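Local coordinates for protein geranyltranstransferase (Agrobacterium tumefaciens, PDB 2H8O) that probably condenses geranyl diphosphate with isopentenyl diphosphate to give farnesyl diphosphate, as a mostly helical prenyl transferase that forms a two-chain assembly, at residues A[184-189]-A[224-228]; A[96-100]-A[233-239]. All coordinates share one frame; numbering follows the deposited sequence. Where two conformers were deposited one is given.

Interaction 1 of 2, residues A[184-189]-A[224-228]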
ATOM      1  N   SER A 184      10.793   5.415  -2.233  1.00 15.55           N
ATOM      2  CA  SER A 184      10.475   6.834  -2.358  1.00 15.98           C
ATOM      3  C   SER A 184       8.963   7.074  -2.268  1.00 15.89           C
ATOM      4  O   SER A 184       8.501   8.019  -1.602  1.00 15.88           O
ATOM      5  CB  SER A 184      11.020   7.352  -3.692  1.00 17.23           C
ATOM      6  OG  SER A 184      10.843   8.738  -3.838  1.00 21.57           O
ATOM      7  N   LEU A 185       8.191   6.221  -2.939  1.00 16.02           N
ATOM      8  CA  LEU A 185       6.737   6.385  -2.934  1.00 15.91           C
ATOM      9  C   LEU A 185       6.130   6.091  -1.549  1.00 15.89           C
ATOM     10  O   LEU A 185       5.314   6.850  -1.037  1.00 15.64           O
ATOM     11  CB  LEU A 185       6.064   5.524  -4.000  1.00 16.14           C
ATOM     12  CG  LEU A 185       4.558   5.763  -4.134  1.00 17.07           C
ATOM     13  CD1 LEU A 185       4.221   7.261  -4.324  1.00 17.51           C
ATOM     14  CD2 LEU A 185       3.981   4.901  -5.265  1.00 17.17           C
ATOM     15  N   ALA A 186       6.610   5.033  -0.912  1.00 15.87           N
ATOM     16  CA  ALA A 186       6.135   4.653   0.411  1.00 15.18           C
ATOM     17  C   ALA A 186       6.448   5.734   1.444  1.00 15.68           C
ATOM     18  O   ALA A 186       5.591   6.037   2.295  1.00 16.63           O
ATOM     19  CB  ALA A 186       6.738   3.304   0.824  1.00 15.55           C
ATOM     20  N   ARG A 187       7.647   6.322   1.349  1.00 15.34           N
ATOM     21  CA  ARG A 187       8.031   7.384   2.277  1.00 15.39           C
ATOM     22  C   ARG A 187       7.201   8.621   2.023  1.00 14.94           C
ATOM     23  O   ARG A 187       6.747   9.256   2.966  1.00 15.59           O
ATOM     24  CB  ARG A 187       9.527   7.710   2.190  1.00 15.88           C
ATOM     25  CG  ARG A 187      10.404   6.523   2.547  1.00 18.78           C
ATOM     26  CD  ARG A 187      10.868   6.457   3.981  1.00 25.09           C
ATOM     27  NE  ARG A 187      11.548   5.170   4.146  1.00 24.91           N
ATOM     28  CZ  ARG A 187      12.847   4.953   4.010  1.00 26.95           C
ATOM     29  NH1 ARG A 187      13.689   5.950   3.794  1.00 26.20           N
ATOM     30  NH2 ARG A 187      13.313   3.711   4.148  1.00 27.93           N
ATOM     31  N   ALA A 188       6.976   8.945   0.746  1.00 15.11           N
ATOM     32  CA  ALA A 188       6.176  10.126   0.387  1.00 15.75           C
ATOM     33  C   ALA A 188       4.707   9.974   0.761  1.00 15.71           C
ATOM     34  O   ALA A 188       4.019  10.979   1.006  1.00 17.01           O
ATOM     35  CB  ALA A 188       6.269  10.412  -1.106  1.00 16.31           C
ATOM     36  N   ALA A 189       4.221   8.727   0.789  1.00 16.12           N
ATOM     37  CA  ALA A 189       2.788   8.458   0.939  1.00 15.53           C
ATOM     38  C   ALA A 189       2.303   8.133   2.358  1.00 15.83           C
ATOM     39  O   ALA A 189       1.104   8.271   2.654  1.00 16.52           O
ATOM     40  CB  ALA A 189       2.397   7.322  -0.001  1.00 14.82           C
ATOM     41  N   ALA A 224       4.391  16.128  -0.782  1.00 16.75           N
ATOM     42  CA  ALA A 224       5.256  14.949  -0.880  1.00 16.44           C
ATOM     43  C   ALA A 224       5.030  14.178  -2.198  1.00 16.15           C
ATOM     44  O   ALA A 224       5.987  13.751  -2.826  1.00 16.52           O
ATOM     45  CB  ALA A 224       5.079  14.023   0.334  1.00 16.44           C
ATOM     46  N   LEU A 225       3.779  14.030  -2.623  1.00 16.36           N
ATOM     47  CA  LEU A 225       3.490  13.321  -3.884  1.00 16.31           C
ATOM     48  C   LEU A 225       4.005  14.095  -5.096  1.00 16.33           C
ATOM     49  O   LEU A 225       4.400  13.491  -6.080  1.00 16.82           O
ATOM     50  CB  LEU A 225       1.996  13.029  -4.095  1.00 16.31           C
ATOM     51  CG  LEU A 225       1.380  12.004  -3.158  1.00 17.19           C
ATOM     52  CD1 LEU A 225       0.108  11.461  -3.785  1.00 18.62           C
ATOM     53  CD2 LEU A 225       2.328  10.847  -2.845  1.00 16.78           C
ATOM     54  N   LEU A 226       3.979  15.425  -5.012  1.00 16.52           N
ATOM     55  CA  LEU A 226       4.481  16.284  -6.118  1.00 16.74           C
ATOM     56  C   LEU A 226       6.017  16.258  -6.183  1.00 17.06           C
ATOM     57  O   LEU A 226       6.603  16.188  -7.262  1.00 18.20           O
ATOM     58  CB  LEU A 226       3.892  17.695  -6.020  1.00 16.22           C
ATOM     59  CG  LEU A 226       2.369  17.767  -6.218  1.00 16.75           C
ATOM     60  CD1 LEU A 226       1.820  19.103  -5.677  1.00 18.02           C
ATOM     61  CD2 LEU A 226       1.979  17.534  -7.696  1.00 18.84           C
ATOM     62  N   ARG A 227       6.663  16.276  -5.023  1.00 16.98           N
ATOM     63  CA  ARG A 227       8.094  16.035  -4.900  1.00 16.81           C
ATOM     64  C   ARG A 227       8.486  14.690  -5.522  1.00 16.54           C
ATOM     65  O   ARG A 227       9.382  14.607  -6.369  1.00 16.66           O
ATOM     66  CB  ARG A 227       8.489  16.101  -3.409  1.00 16.50           C
ATOM     67  CG  ARG A 227       9.946  15.813  -3.123  1.00 17.45           C
ATOM     68  CD  ARG A 227      10.158  15.562  -1.619  1.00 19.37           C
ATOM     69  NE  ARG A 227       9.720  14.217  -1.238  1.00 19.36           N
ATOM     70  CZ  ARG A 227       9.220  13.860  -0.058  1.00 22.22           C
ATOM     71  NH1 ARG A 227       9.007  14.755   0.901  1.00 22.72           N
ATOM     72  NH2 ARG A 227       8.881  12.592   0.141  1.00 21.65           N
ATOM     73  N   PHE A 228       7.792  13.640  -5.097  1.00 16.39           N
ATOM     74  CA  PHE A 228       8.025  12.311  -5.614  1.00 15.77           C
ATOM     75  C   PHE A 228       7.853  12.294  -7.146  1.00 15.58           C
ATOM     76  O   PHE A 228       8.651  11.676  -7.853  1.00 15.37           O
ATOM     77  CB  PHE A 228       7.075  11.291  -4.979  1.00 16.59           C
ATOM     78  CG  PHE A 228       7.087   9.967  -5.689  1.00 15.20           C
ATOM     79  CD1 PHE A 228       8.026   8.992  -5.377  1.00 16.19           C
ATOM     80  CD2 PHE A 228       6.194   9.717  -6.714  1.00 14.31           C
ATOM     81  CE1 PHE A 228       8.063   7.799  -6.080  1.00 16.14           C
ATOM     82  CE2 PHE A 228       6.228   8.521  -7.428  1.00 14.82           C
ATOM     83  CZ  PHE A 228       7.157   7.564  -7.115  1.00 15.55           C
TER
HETATM   84  O   HOH W   1       9.925  10.241  -1.342  1.00 17.82           O
HETATM   85  O   HOH W   2      10.857   9.765  -6.643  1.00 26.94           O
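Ala188 of helix 175-189 packs as a knob into a hole formed by Ala224, Leu225, Arg227 and Phe228 of helix 211-237. The segments run nearly antiparallel, at 160°, with their axes 9.0 Å apart. Ala188 CB lies 4.1 Å from Phe228 CB, and Ala224 CB rests 3.3 Å from Ala188 O. The extended start of Arg227 bends at chi3 (77°), which folds the guanidinium back until NH2 stands 3.6 Å from Ala188 CB; the group lies with one face over Ala224 CA.

One turn earlier on helix 175-189, Ser184 and Leu185 meet the ring of Phe228, whose CG stands anti to the backbone N and so directs the ring against them. Leu185 CD1 sits almost squarely over one face, 3.9 Å from the ring centroid and 9° off its normal, a CH-pi contact. Ser184 meets the same ring at its edge, where OG approaches CD1 of Phe228 to 3.2 Å.

Polar atoms at this junction are joined through water instead of directly. One water links Ser184 O and OG to Arg227 NH2, accepting from the arginine, while a second spans Ser184 OG and Phe228 O. The interface is thus apolar around Leu185, Leu225 and Phe228 and hydrated along Ser184, between Arg227 NH2 and Phe228 O.

Helix 104-125 backs the apolar side, with Leu114 touching both Leu185 and Phe228. Helix 148-167 adds Ile166 against Leu185, and Glu252 of helix 241-267 packs on Arg227. The second subunit packs here too: its Asp65 lies on Ser184, and its Ile67 on Arg227.

Interaction 2 of 2, residues A[96-100]-A[233-239]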
ATOM      1  N   SER A  96       9.318  14.705 -16.284  1.00 16.20           N
ATOM      2  CA  SER A  96      10.620  14.577 -15.622  0.50 16.19           C
ATOM      3  C   SER A  96      11.440  13.500 -16.328  1.00 16.65           C
ATOM      4  O   SER A  96      12.627  13.695 -16.635  1.00 17.24           O
ATOM      5  CB  SER A  96      10.462  14.230 -14.142  0.50 16.53           C
ATOM      6  OG  SER A  96      11.733  14.115 -13.519  0.50 15.34           O
ATOM      7  N   VAL A  97      10.792  12.375 -16.620  1.00 16.36           N
ATOM      8  CA  VAL A  97      11.449  11.309 -17.355  1.00 16.80           C
ATOM      9  C   VAL A  97      11.926  11.822 -18.729  1.00 16.45           C
ATOM     10  O   VAL A  97      13.072  11.566 -19.120  1.00 17.34           O
ATOM     11  CB  VAL A  97      10.541  10.073 -17.515  1.00 16.58           C
ATOM     12  CG1 VAL A  97      11.195   9.049 -18.433  1.00 17.49           C
ATOM     13  CG2 VAL A  97      10.238   9.427 -16.136  1.00 16.25           C
ATOM     14  N   ALA A  98      11.076  12.555 -19.457  1.00 16.25           N
ATOM     15  CA  ALA A  98      11.438  13.076 -20.782  1.00 17.08           C
ATOM     16  C   ALA A  98      12.604  14.061 -20.702  1.00 17.64           C
ATOM     17  O   ALA A  98      13.525  14.013 -21.540  1.00 18.22           O
ATOM     18  CB  ALA A  98      10.254  13.745 -21.432  1.00 17.39           C
ATOM     19  N   LEU A  99      12.556  14.951 -19.708  1.00 17.93           N
ATOM     20  CA  LEU A  99      13.619  15.928 -19.500  1.00 18.28           C
ATOM     21  C   LEU A  99      14.981  15.271 -19.400  1.00 19.10           C
ATOM     22  O   LEU A  99      15.971  15.797 -19.952  1.00 18.91           O
ATOM     23  CB  LEU A  99      13.373  16.755 -18.237  1.00 18.18           C
ATOM     24  CG  LEU A  99      14.429  17.805 -17.897  1.00 18.04           C
ATOM     25  CD1 LEU A  99      14.370  18.978 -18.870  1.00 20.65           C
ATOM     26  CD2 LEU A  99      14.256  18.245 -16.444  1.00 18.22           C
ATOM     27  N   LEU A 100      15.026  14.143 -18.693  1.00 19.36           N
ATOM     28  CA  LEU A 100      16.271  13.442 -18.344  1.00 20.48           C
ATOM     29  C   LEU A 100      16.577  12.259 -19.279  1.00 21.16           C
ATOM     30  O   LEU A 100      17.515  11.501 -19.030  1.00 23.79           O
ATOM     31  CB  LEU A 100      16.198  12.971 -16.886  1.00 20.81           C
ATOM     32  CG  LEU A 100      15.983  14.093 -15.860  1.00 20.76           C
ATOM     33  CD1 LEU A 100      15.835  13.606 -14.405  1.00 21.92           C
ATOM     34  CD2 LEU A 100      17.135  15.084 -15.971  1.00 20.11           C
ATOM     35  N   GLY A 233      11.399  10.919 -11.983  1.00 16.24           N
ATOM     36  CA  GLY A 233      11.976  10.970 -13.318  1.00 17.07           C
ATOM     37  C   GLY A 233      13.471  10.708 -13.301  1.00 16.91           C
ATOM     38  O   GLY A 233      14.004   9.975 -14.149  1.00 18.54           O
ATOM     39  N   ALA A 234      14.156  11.319 -12.331  1.00 18.38           N
ATOM     40  CA  ALA A 234      15.584  11.101 -12.119  1.00 17.80           C
ATOM     41  C   ALA A 234      15.883   9.654 -11.718  1.00 18.23           C
ATOM     42  O   ALA A 234      16.832   9.051 -12.221  1.00 18.98           O
ATOM     43  CB  ALA A 234      16.119  12.067 -11.071  1.00 18.08           C
ATOM     44  N   ILE A 235      15.066   9.075 -10.840  1.00 17.64           N
ATOM     45  CA  ILE A 235      15.259   7.674 -10.459  1.00 17.35           C
ATOM     46  C   ILE A 235      15.085   6.742 -11.675  1.00 17.62           C
ATOM     47  O   ILE A 235      15.899   5.842 -11.931  1.00 18.59           O
ATOM     48  CB  ILE A 235      14.289   7.259  -9.335  1.00 17.11           C
ATOM     49  CG1 ILE A 235      14.587   8.065  -8.080  1.00 16.78           C
ATOM     50  CG2 ILE A 235      14.413   5.767  -9.062  1.00 17.40           C
ATOM     51  CD1 ILE A 235      13.604   7.795  -6.981  1.00 15.89           C
ATOM     52  N   ILE A 236      14.032   6.978 -12.442  1.00 17.55           N
ATOM     53  CA  ILE A 236      13.735   6.186 -13.633  1.00 17.07           C
ATOM     54  C   ILE A 236      14.852   6.344 -14.684  1.00 17.54           C
ATOM     55  O   ILE A 236      15.217   5.389 -15.342  1.00 17.52           O
ATOM     56  CB  ILE A 236      12.393   6.629 -14.230  1.00 17.07           C
ATOM     57  CG1 ILE A 236      11.227   6.205 -13.305  1.00 16.62           C
ATOM     58  CG2 ILE A 236      12.219   6.079 -15.666  1.00 15.96           C
ATOM     59  CD1 ILE A 236       9.888   6.929 -13.594  1.00 17.11           C
ATOM     60  N   ALA A 237      15.356   7.561 -14.840  1.00 17.79           N
ATOM     61  CA  ALA A 237      16.372   7.855 -15.869  1.00 19.45           C
ATOM     62  C   ALA A 237      17.759   7.353 -15.463  1.00 20.41           C
ATOM     63  O   ALA A 237      18.680   7.327 -16.298  1.00 21.91           O
ATOM     64  CB  ALA A 237      16.411   9.338 -16.166  1.00 19.37           C
ATOM     65  N   GLY A 238      17.925   6.961 -14.204  1.00 21.50           N
ATOM     66  CA  GLY A 238      19.216   6.511 -13.684  1.00 21.90           C
ATOM     67  C   GLY A 238      20.190   7.664 -13.516  1.00 22.50           C
ATOM     68  O   GLY A 238      21.396   7.510 -13.730  1.00 23.39           O
ATOM     69  N   SER A 239      19.661   8.820 -13.124  1.00 23.16           N
ATOM     70  CA  SER A 239      20.437  10.053 -12.957  1.00 23.36           C
ATOM     71  C   SER A 239      21.411   9.962 -11.800  1.00 23.46           C
ATOM     72  O   SER A 239      21.188   9.207 -10.847  1.00 22.13           O
ATOM     73  CB  SER A 239      19.492  11.219 -12.655  1.00 23.87           C
ATOM     74  OG  SER A 239      18.597  11.434 -13.729  1.00 25.47           O
TER
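Leu100 and Val97 on helix 88-99 and its end, and Gly233 on helix 211-237, account for most of the surface buried here, and they show how a glycine lets two helices come close. The CA atoms of Val97 and Gly233 are 4.1 Å apart, which leaves almost no room between the backbones. With no side chain on Gly233, Val97 CG2 packs directly on its CA, at 3.7 Å. In one of the two conformers deposited for Ser96, its OG lies 3.2 Å from Gly233 CA.

Val97 reaches beyond the glycine. Its CG2 branch, anti to the carbonyl carbon, meets Ile236 CD1 at 3.6 Å, and the two side chains cross at about a right angle, with the CG2 branch of the isoleucine also close by.

Leu100, the first residue after the helix to leave helical backbone angles, works the other end. Its CG lies beside the backbone N (chi1 -59°), and the CD1 methyl is pressed against the backbone of Ala234, tighter than usual at 3.4 Å from CA. That same methyl touches Ala234 CB and Ser239 OG, while Leu100 CB faces Ala237 CB at 3.7 Å. Here helix 211-237 ends in a Schellman motif: Gly238, with positive phi, and Ser239 give their N-H groups back to Ile235 O and Ala234 O, and the turn brings Ser239 round to Leu100.

No hydrogen bond crosses between the two segments, where the contact is close-fitting and apolar. One turn before Gly233, however, Ser96 OG bonds to Cys230 O in that same conformer and links helix 88-99 to helix 211-237, while Ser239 OG bonds to Glu243 of helix 241-267.

In the fold
Both contacts are made by helix 211-237, interaction 1 nearer its middle and interaction 2 at its C-terminal end, with centres 16 Å apart. Along the chain the order is 96-100, 184-189, 224-228, 233-239, so the pairing of 184-189 with 224-228 falls within the span that interaction 2 closes. The two touch where Ser184 CB meets Ile235 CD1. The centre of interaction 1 is about 8 Å, and that of interaction 2 about 17 Å, from the centre of the chain. One long helix thus touches both helix 88-99 and helix 175-189 along its C-terminal half, consistent with the helical bundle of polyprenyl synthetases, and interaction 1 also borders the second subunit.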